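Local coordinates for protein xylan esterase, putative, AXE2C (Cellvibrio japonicus, PDB 2WAA) that removes acetyl groups from plant cell wall polysaccharides, deacetylating xylan and glucomannan as a family 2 carbohydrate esterase, at residues S16-G24 and L125-R133; V67-S76 and E96-R104. One frame throughout, in Å; residues are numbered along the deposited sequence.

Contact 1 (S16-G24 and L125-R133); sequences SDPHIQVMG and LPAPVLPQR
Gln21 and Leu130 approach each other from opposite directions and carry the middle of this contact. The methylene CG of Gln21 rests on CG of Leu130 at 3.5 Å, and the Leu130 branch CD1 reaches along the amide to lie near CD and OE1, while CD2 stays by the methylene. The glutamine chain leaves its backbone with CG anti to N (chi1 -170°), and the bend at chi2 (53°) brings NE2 to O of Pro128. NE2 of Gln21 thereby gives a nearly straight hydrogen bond of 3.0 Å to O of Pro128, meeting the acceptor almost head-on and within the plane of the amide. The other end of that amide is occupied as well: OE1 of Gln21 accepts from N of Val22 at 2.9 Å, so both ends fix the rotation of the group.

Just before Pro128, the methyl CB of Ala127 sits 3.5 Å from O of Pro18 and also near O of His19. The His19 ring turns its edge to the other segment, with CD2 in plane with O of Leu125 at 3.3 Å. One water joins O of Pro18 to N of Ala127, and a second lies between O of His19 and O of Leu125.

The proline-rich run 125-133 leads from the β-rich N-terminal region to strand 133-139 of the SGNH-type α/β domain; alongside it, strand 21-23 pairs with strand 42-48. Leu130 and Met23 both touch strand 177-183 of the parallel sheet.

Further out, Asp17 holds His19 in place: OD2 of Asp17 accepts from ND1 of His19 at 2.8 Å through its syn lone pair, and from the backbone N of His19 on the anti side, an Asx turn within the type I turn from Asp17 to Ile20.

Contact 2 (V67-S76 and E96-R104); sequences VIIDNHPPTS and EHRVEIIHR
An antiparallel pairing of neighbouring strands in the N-terminal β-domain ends, beyond Ile69, in hydrogen bonds to the carboxylate of Asp70. The carboxylate spans two consecutive residues of the partner strand. OD2 of Asp70 uses its syn lone pair for ND1 of His97 at 2.6 Å, in the plane of the imidazole, though the ring and carboxylate planes are 36° apart. OD1 of Asp70 accepts from the backbone N of Arg98 at 2.8 Å, the donor standing clearly out of the carboxylate plane. With CG beside the backbone N (chi1 -60°), the carboxylate reaches across to the partner strand; separately, the backbone N of Asp70 donates to O of Arg98, and side chain and backbone thus grip the same residue. Asp70 lies in the type II' turn from Ile69 to His72 that leads toward strand 75-79; the His97 ring stacks on Phe91.

Strand 63-69 here runs between 75-79 and 94-103. Ile68 and Glu100 form a hydrogen-bonded pair, N of Ile68 giving to O of Glu100 at 2.8 Å and N of Glu100 to O of Ile68 at 2.9 Å. On the opposite face Ile69 lies side by side with Val99, CD1 of Ile69 being 3.9 Å from CG1 of Val99, next to Leu88 and Phe89 of strand 84-91. A water accepting from NH1 of Arg98 lies within donating distance of O of Ile68 and O of Asp70.

Overall arrangement
The contact centres lie about 15 Å apart, and both contacts reach the same antiparallel sheet. Strand 42-48 is the common neighbour, pairing with 21-23 and 123-124 near contact 1 and with 94-103 of contact 2, a strand paired on its other side with 63-69. The contacts touch where CD1 of Leu125 packs on CD of Glu96 at 3.7 Å. Contact 2 is nested inside the stretch closed by contact 1; the 100 residues between 16-24 and 125-133, 60 of them in strands and none in helix, make up most of the N-terminal β-region. Contact 1 lies where this passes into the esterase domain; both are remote from the inferred catalytic Ser141, Asp314 and His316.

Contact 1 (S16-G24 and L125-R133)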
loop_
_atom_site.group_PDB
_atom_site.type_symbol
_atom_site.label_atom_id
_atom_site.label_comp_id
_atom_site.label_asym_id
_atom_site.label_seq_id
_atom_site.Cartn_x
_atom_site.Cartn_y
_atom_site.Cartn_z
ATOM N N SER A 16 9.882 13.939 9.644
ATOM C CA SER A 16 10.782 12.974 10.210
ATOM C C SER A 16 11.097 13.541 11.587
ATOM O O SER A 16 12.023 14.308 11.779
ATOM C CB SER A 16 12.041 12.846 9.342
ATOM O OG SER A 16 12.747 11.655 9.633
ATOM N N ASP A 17 10.227 13.247 12.523
ATOM C CA ASP A 17 10.512 13.452 13.922
ATOM C C ASP A 17 9.955 12.225 14.656
ATOM O O ASP A 17 8.985 11.609 14.195
ATOM C CB ASP A 17 9.756 14.731 14.342
ATOM C CG ASP A 17 9.874 15.024 15.803
ATOM O OD1 ASP A 17 10.659 15.939 16.143
ATOM O OD2 ASP A 17 9.219 14.330 16.612
ATOM N N PRO A 18 10.579 11.846 15.767
ATOM C CA PRO A 18 10.160 10.608 16.428
ATOM C C PRO A 18 8.733 10.622 16.951
ATOM O O PRO A 18 8.223 9.567 17.293
ATOM C CB PRO A 18 11.120 10.480 17.626
ATOM C CG PRO A 18 12.117 11.488 17.486
ATOM C CD PRO A 18 11.788 12.450 16.365
ATOM N N HIS A 19 8.119 11.802 17.074
ATOM C CA HIS A 19 6.731 11.855 17.517
ATOM C C HIS A 19 5.769 11.447 16.418
ATOM O O HIS A 19 4.613 11.154 16.706
ATOM C CB HIS A 19 6.322 13.256 18.000
ATOM C CG HIS A 19 7.038 13.693 19.243
ATOM N ND1 HIS A 19 8.244 14.363 19.207
ATOM C CD2 HIS A 19 6.724 13.560 20.553
ATOM C CE1 HIS A 19 8.652 14.622 20.443
ATOM N NE2 HIS A 19 7.741 14.155 21.278
ATOM N N ILE A 20 6.235 11.426 15.178
ATOM C CA ILE A 20 5.351 11.038 14.074
ATOM C C ILE A 20 5.628 9.576 13.687
ATOM O O ILE A 20 6.746 9.225 13.246
ATOM C CB ILE A 20 5.526 11.969 12.875
ATOM C CG1 ILE A 20 5.094 13.388 13.248
ATOM C CG2 ILE A 20 4.646 11.483 11.688
ATOM C CD1 ILE A 20 5.454 14.333 12.226
ATOM N N GLN A 21 4.632 8.734 13.932
ATOM C CA GLN A 21 4.671 7.319 13.567
ATOM C C GLN A 21 4.484 7.174 12.058
ATOM O O GLN A 21 3.713 7.935 11.450
ATOM C CB GLN A 21 3.606 6.546 14.361
ATOM C CG GLN A 21 3.771 4.990 14.198
ATOM C CD GLN A 21 5.202 4.526 14.537
ATOM O OE1 GLN A 21 6.090 4.517 13.688
ATOM N NE2 GLN A 21 5.439 4.156 15.811
ATOM N N VAL A 22 5.184 6.203 11.447
ATOM C CA VAL A 22 5.110 6.061 10.008
ATOM C C VAL A 22 4.982 4.590 9.712
ATOM O O VAL A 22 5.802 3.761 10.190
ATOM C CB VAL A 22 6.402 6.541 9.361
ATOM C CG1 VAL A 22 6.357 6.306 7.812
ATOM C CG2 VAL A 22 6.589 8.071 9.655
ATOM N N MET A 23 3.986 4.260 8.912
ATOM C CA MET A 23 3.843 2.874 8.455
ATOM C C MET A 23 3.780 2.954 6.930
ATOM O O MET A 23 2.930 3.659 6.390
ATOM C CB MET A 23 2.544 2.259 9.007
ATOM C CG MET A 23 2.408 0.730 8.577
ATOM S SD MET A 23 0.838 0.102 9.180
ATOM C CE MET A 23 -0.367 0.777 8.025
ATOM N N GLY A 24 4.673 2.264 6.225
ATOM C CA GLY A 24 4.694 2.368 4.737
ATOM C C GLY A 24 6.013 2.998 4.314
ATOM O O GLY A 24 6.720 3.615 5.131
ATOM N N LEU A 125 2.448 14.192 22.075
ATOM C CA LEU A 125 2.635 13.032 22.958
ATOM C C LEU A 125 3.459 11.937 22.238
ATOM O O LEU A 125 3.768 12.114 21.067
ATOM C CB LEU A 125 1.255 12.568 23.414
ATOM C CG LEU A 125 0.489 13.663 24.212
ATOM C CD1 LEU A 125 -0.924 13.210 24.449
ATOM C CD2 LEU A 125 1.164 13.914 25.544
ATOM N N PRO A 126 3.855 10.842 22.941
ATOM C CA PRO A 126 4.631 9.763 22.333
ATOM C C PRO A 126 3.889 9.219 21.127
ATOM O O PRO A 126 2.649 9.169 21.116
ATOM C CB PRO A 126 4.670 8.669 23.421
ATOM C CG PRO A 126 4.584 9.461 24.714
ATOM C CD PRO A 126 3.551 10.549 24.357
ATOM N N ALA A 127 4.675 8.831 20.128
ATOM C CA ALA A 127 4.125 8.266 18.899
ATOM C C ALA A 127 3.134 7.120 19.127
ATOM O O ALA A 127 3.327 6.254 20.019
ATOM C CB ALA A 127 5.282 7.777 17.999
ATOM N N PRO A 128 2.098 7.056 18.280
ATOM C CA PRO A 128 1.204 5.920 18.369
ATOM C C PRO A 128 2.035 4.643 18.239
ATOM O O PRO A 128 2.991 4.606 17.506
ATOM C CB PRO A 128 0.290 6.089 17.143
ATOM C CG PRO A 128 0.289 7.573 16.856
ATOM C CD PRO A 128 1.599 8.126 17.377
ATOM N N VAL A 129 1.629 3.591 18.932
ATOM C CA VAL A 129 2.354 2.339 18.894
ATOM C C VAL A 129 1.723 1.463 17.810
ATOM O O VAL A 129 0.517 1.290 17.741
ATOM C CB VAL A 129 2.219 1.659 20.281
ATOM C CG1 VAL A 129 2.696 0.187 20.224
ATOM C CG2 VAL A 129 3.039 2.459 21.277
ATOM N N LEU A 130 2.553 0.922 16.935
ATOM C CA LEU A 130 2.042 0.037 15.883
ATOM C C LEU A 130 2.028 -1.421 16.341
ATOM O O LEU A 130 2.806 -1.820 17.219
ATOM C CB LEU A 130 2.968 0.163 14.651
ATOM C CG LEU A 130 3.013 1.557 13.947
ATOM C CD1 LEU A 130 4.062 1.487 12.817
ATOM C CD2 LEU A 130 1.653 2.013 13.446
ATOM N N PRO A 131 1.198 -2.272 15.678
ATOM C CA PRO A 131 1.221 -3.726 15.980
ATOM C C PRO A 131 2.580 -4.378 15.803
ATOM O O PRO A 131 3.405 -3.899 15.010
ATOM C CB PRO A 131 0.237 -4.298 14.947
ATOM C CG PRO A 131 -0.725 -3.176 14.730
ATOM C CD PRO A 131 0.154 -1.930 14.703
ATOM N N GLN A 132 2.832 -5.484 16.504
ATOM C CA GLN A 132 4.082 -6.184 16.275
ATOM C C GLN A 132 4.130 -6.909 14.913
ATOM O O GLN A 132 5.195 -6.939 14.245
ATOM C CB GLN A 132 4.336 -7.194 17.386
ATOM C CG GLN A 132 4.571 -6.560 18.765
ATOM C CD GLN A 132 5.878 -5.860 18.833
ATOM O OE1 GLN A 132 6.931 -6.469 18.645
ATOM N NE2 GLN A 132 5.840 -4.567 19.064
ATOM N N ARG A 133 3.021 -7.537 14.538
ATOM C CA ARG A 133 2.970 -8.316 13.292
ATOM C C ARG A 133 3.098 -7.379 12.096
ATOM O O ARG A 133 2.582 -6.268 12.139
ATOM C CB ARG A 133 1.627 -9.020 13.183
ATOM C CG ARG A 133 1.486 -10.240 14.111
ATOM C CD ARG A 133 0.083 -10.735 13.997
ATOM N NE ARG A 133 -0.092 -11.877 14.898
ATOM C CZ ARG A 133 -1.280 -12.393 15.203
ATOM N NH1 ARG A 133 -2.393 -11.896 14.673
ATOM N NH2 ARG A 133 -1.341 -13.422 16.045
HETATM O O HOH W 1 7.613 9.257 20.398
HETATM O O HOH W 2 2.726 11.668 18.579
#

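Contact 2 (V67-S76 and E96-R104)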
loop_
_atom_site.group_PDB
_atom_site.type_symbol
_atom_site.label_atom_id
_atom_site.label_comp_id
_atom_site.label_asym_id
_atom_site.label_seq_id
_atom_site.Cartn_x
_atom_site.Cartn_y
_atom_site.Cartn_z
ATOM N N VAL A 67 -7.625 12.131 5.993
ATOM C CA VAL A 67 -7.202 12.660 7.285
ATOM C C VAL A 67 -8.274 12.156 8.258
ATOM O O VAL A 67 -9.452 12.306 8.006
ATOM C CB VAL A 67 -7.192 14.205 7.313
ATOM C CG1 VAL A 67 -6.816 14.694 8.772
ATOM C CG2 VAL A 67 -6.151 14.752 6.309
ATOM N N ILE A 68 -7.844 11.485 9.307
ATOM C CA ILE A 68 -8.785 10.928 10.289
ATOM C C ILE A 68 -8.423 11.459 11.677
ATOM O O ILE A 68 -7.292 11.302 12.147
ATOM C CB ILE A 68 -8.781 9.409 10.303
ATOM C CG1 ILE A 68 -9.030 8.861 8.875
ATOM C CG2 ILE A 68 -9.831 8.887 11.298
ATOM C CD1 ILE A 68 -8.535 7.481 8.676
ATOM N N ILE A 69 -9.377 12.154 12.285
ATOM C CA ILE A 69 -9.190 12.788 13.595
ATOM C C ILE A 69 -9.992 11.981 14.606
ATOM O O ILE A 69 -11.193 11.801 14.408
ATOM C CB ILE A 69 -9.737 14.194 13.583
ATOM C CG1 ILE A 69 -9.123 15.008 12.437
ATOM C CG2 ILE A 69 -9.492 14.839 14.988
ATOM C CD1 ILE A 69 -7.589 15.053 12.499
ATOM N N ASP A 70 -9.319 11.433 15.621
ATOM C CA ASP A 70 -9.974 10.587 16.605
ATOM C C ASP A 70 -10.771 9.502 15.891
ATOM O O ASP A 70 -10.238 8.811 14.998
ATOM C CB ASP A 70 -10.815 11.448 17.553
ATOM C CG ASP A 70 -9.934 12.480 18.313
ATOM O OD1 ASP A 70 -8.824 12.096 18.711
ATOM O OD2 ASP A 70 -10.354 13.633 18.509
ATOM N N ASN A 71 -12.027 9.317 16.248
ATOM C CA ASN A 71 -12.882 8.332 15.581
ATOM C C ASN A 71 -13.828 8.914 14.528
ATOM O O ASN A 71 -14.814 8.244 14.142
ATOM C CB ASN A 71 -13.718 7.596 16.643
ATOM C CG ASN A 71 -14.530 8.538 17.504
ATOM O OD1 ASN A 71 -14.127 9.689 17.783
ATOM N ND2 ASN A 71 -15.690 8.058 17.956
ATOM N N HIS A 72 -13.590 10.153 14.094
ATOM C CA HIS A 72 -14.517 10.803 13.196
ATOM C C HIS A 72 -14.433 10.240 11.776
ATOM O O HIS A 72 -13.443 9.637 11.414
ATOM C CB HIS A 72 -14.268 12.314 13.178
ATOM C CG HIS A 72 -14.339 12.921 14.542
ATOM N ND1 HIS A 72 -13.735 14.118 14.857
ATOM C CD2 HIS A 72 -14.934 12.481 15.677
ATOM C CE1 HIS A 72 -13.951 14.390 16.135
ATOM N NE2 HIS A 72 -14.679 13.415 16.657
ATOM N N PRO A 73 -15.445 10.513 10.966
ATOM C CA PRO A 73 -15.426 10.102 9.562
ATOM C C PRO A 73 -14.218 10.740 8.889
ATOM O O PRO A 73 -13.915 11.887 9.167
ATOM C CB PRO A 73 -16.715 10.715 9.020
ATOM C CG PRO A 73 -17.647 10.663 10.213
ATOM C CD PRO A 73 -16.731 11.126 11.342
ATOM N N PRO A 74 -13.542 10.010 8.003
ATOM C CA PRO A 74 -12.366 10.568 7.324
ATOM C C PRO A 74 -12.729 11.703 6.388
ATOM O O PRO A 74 -13.863 11.760 5.875
ATOM C CB PRO A 74 -11.813 9.366 6.522
ATOM C CG PRO A 74 -12.996 8.538 6.224
ATOM C CD PRO A 74 -13.920 8.675 7.477
ATOM N N THR A 75 -11.767 12.572 6.122
ATOM C CA THR A 75 -11.957 13.645 5.155
ATOM C C THR A 75 -10.934 13.344 4.063
ATOM O O THR A 75 -9.746 13.160 4.368
ATOM C CB THR A 75 -11.709 15.031 5.790
ATOM O OG1 THR A 75 -12.681 15.255 6.821
ATOM C CG2 THR A 75 -11.807 16.184 4.731
ATOM N N SER A 76 -11.366 13.262 2.813
ATOM C CA SER A 76 -10.428 13.077 1.704
ATOM C C SER A 76 -10.087 14.430 1.068
ATOM O O SER A 76 -10.989 15.222 0.787
ATOM C CB SER A 76 -11.018 12.149 0.638
ATOM O OG SER A 76 -11.528 10.956 1.221
ATOM N N GLU A 96 -6.769 16.031 24.088
ATOM C CA GLU A 96 -5.869 15.052 23.516
ATOM C C GLU A 96 -6.560 14.529 22.235
ATOM O O GLU A 96 -7.750 14.181 22.278
ATOM C CB GLU A 96 -5.625 13.930 24.511
ATOM C CG GLU A 96 -4.758 12.888 23.943
ATOM C CD GLU A 96 -4.378 11.864 24.973
ATOM O OE1 GLU A 96 -4.175 12.262 26.144
ATOM O OE2 GLU A 96 -4.267 10.684 24.591
ATOM N N HIS A 97 -5.828 14.478 21.107
ATOM C CA HIS A 97 -6.446 14.073 19.819
ATOM C C HIS A 97 -5.480 13.175 19.068
ATOM O O HIS A 97 -4.260 13.400 19.079
ATOM C CB HIS A 97 -6.792 15.301 18.947
ATOM C CG HIS A 97 -7.879 16.141 19.551
ATOM N ND1 HIS A 97 -9.198 15.715 19.606
ATOM C CD2 HIS A 97 -7.824 17.310 20.234
ATOM C CE1 HIS A 97 -9.910 16.616 20.272
ATOM N NE2 HIS A 97 -9.101 17.594 20.656
ATOM N N ARG A 98 -6.047 12.172 18.410
ATOM C CA ARG A 98 -5.262 11.249 17.598
ATOM C C ARG A 98 -5.456 11.694 16.154
ATOM O O ARG A 98 -6.580 11.993 15.743
ATOM C CB ARG A 98 -5.765 9.807 17.777
ATOM C CG ARG A 98 -5.179 8.825 16.743
ATOM C CD ARG A 98 -5.495 7.339 17.033
ATOM N NE ARG A 98 -4.656 6.455 16.210
ATOM C CZ ARG A 98 -4.739 6.359 14.886
ATOM N NH1 ARG A 98 -5.612 7.099 14.224
ATOM N NH2 ARG A 98 -3.943 5.541 14.216
ATOM N N VAL A 99 -4.368 11.722 15.374
ATOM C CA VAL A 99 -4.448 12.229 13.994
ATOM C C VAL A 99 -3.734 11.262 13.068
ATOM O O VAL A 99 -2.606 10.860 13.358
ATOM C CB VAL A 99 -3.732 13.576 13.902
ATOM C CG1 VAL A 99 -3.768 14.108 12.487
ATOM C CG2 VAL A 99 -4.411 14.575 14.854
ATOM N N GLU A 100 -4.405 10.855 11.985
ATOM C CA GLU A 100 -3.794 9.938 11.012
ATOM C C GLU A 100 -3.951 10.528 9.606
ATOM O O GLU A 100 -5.043 11.040 9.257
ATOM C CB GLU A 100 -4.460 8.520 11.052
ATOM C CG GLU A 100 -3.617 7.498 10.247
ATOM C CD GLU A 100 -4.160 6.052 10.325
ATOM O OE1 GLU A 100 -5.333 5.868 10.731
ATOM O OE2 GLU A 100 -3.421 5.107 9.966
ATOM N N ILE A 101 -2.864 10.493 8.823
ATOM C CA ILE A 101 -2.922 10.870 7.418
ATOM C C ILE A 101 -2.618 9.595 6.635
ATOM O O ILE A 101 -1.632 8.917 6.920
ATOM C CB ILE A 101 -1.891 11.960 7.090
ATOM C CG1 ILE A 101 -2.208 13.222 7.931
ATOM C CG2 ILE A 101 -1.796 12.216 5.584
ATOM C CD1 ILE A 101 -1.055 14.264 7.955
ATOM N N ILE A 102 -3.476 9.257 5.672
ATOM C CA ILE A 102 -3.277 8.038 4.897
ATOM C C ILE A 102 -3.169 8.402 3.438
ATOM O O ILE A 102 -4.064 9.080 2.898
ATOM C CB ILE A 102 -4.419 6.954 5.085
ATOM C CG1 ILE A 102 -4.578 6.530 6.551
ATOM C CG2 ILE A 102 -4.056 5.679 4.345
ATOM C CD1 ILE A 102 -5.729 7.270 7.215
ATOM N N HIS A 103 -2.084 7.953 2.770
ATOM C CA HIS A 103 -1.970 8.208 1.334
ATOM C C HIS A 103 -2.984 7.315 0.584
ATOM O O HIS A 103 -2.911 6.071 0.667
ATOM C CB HIS A 103 -0.518 7.903 0.868
ATOM C CG HIS A 103 -0.194 8.376 -0.525
ATOM N ND1 HIS A 103 0.661 7.689 -1.361
ATOM C CD2 HIS A 103 -0.623 9.452 -1.238
ATOM C CE1 HIS A 103 0.775 8.336 -2.517
ATOM N NE2 HIS A 103 0.012 9.412 -2.466
ATOM N N ARG A 104 -3.889 7.926 -0.186
ATOM C CA ARG A 104 -4.846 7.146 -0.994
ATOM C C ARG A 104 -4.284 6.858 -2.361
ATOM O O ARG A 104 -4.636 5.840 -2.954
ATOM C CB ARG A 104 -6.162 7.909 -1.207
ATOM C CG ARG A 104 -6.934 8.191 0.115
ATOM C CD ARG A 104 -7.920 9.377 -0.089
ATOM N NE ARG A 104 -8.910 9.141 -1.141
ATOM C CZ ARG A 104 -10.071 8.513 -0.958
ATOM N NH1 ARG A 104 -10.417 7.988 0.235
ATOM N NH2 ARG A 104 -10.918 8.381 -1.998
HETATM O O HOH W 3 -7.378 9.070 14.141
#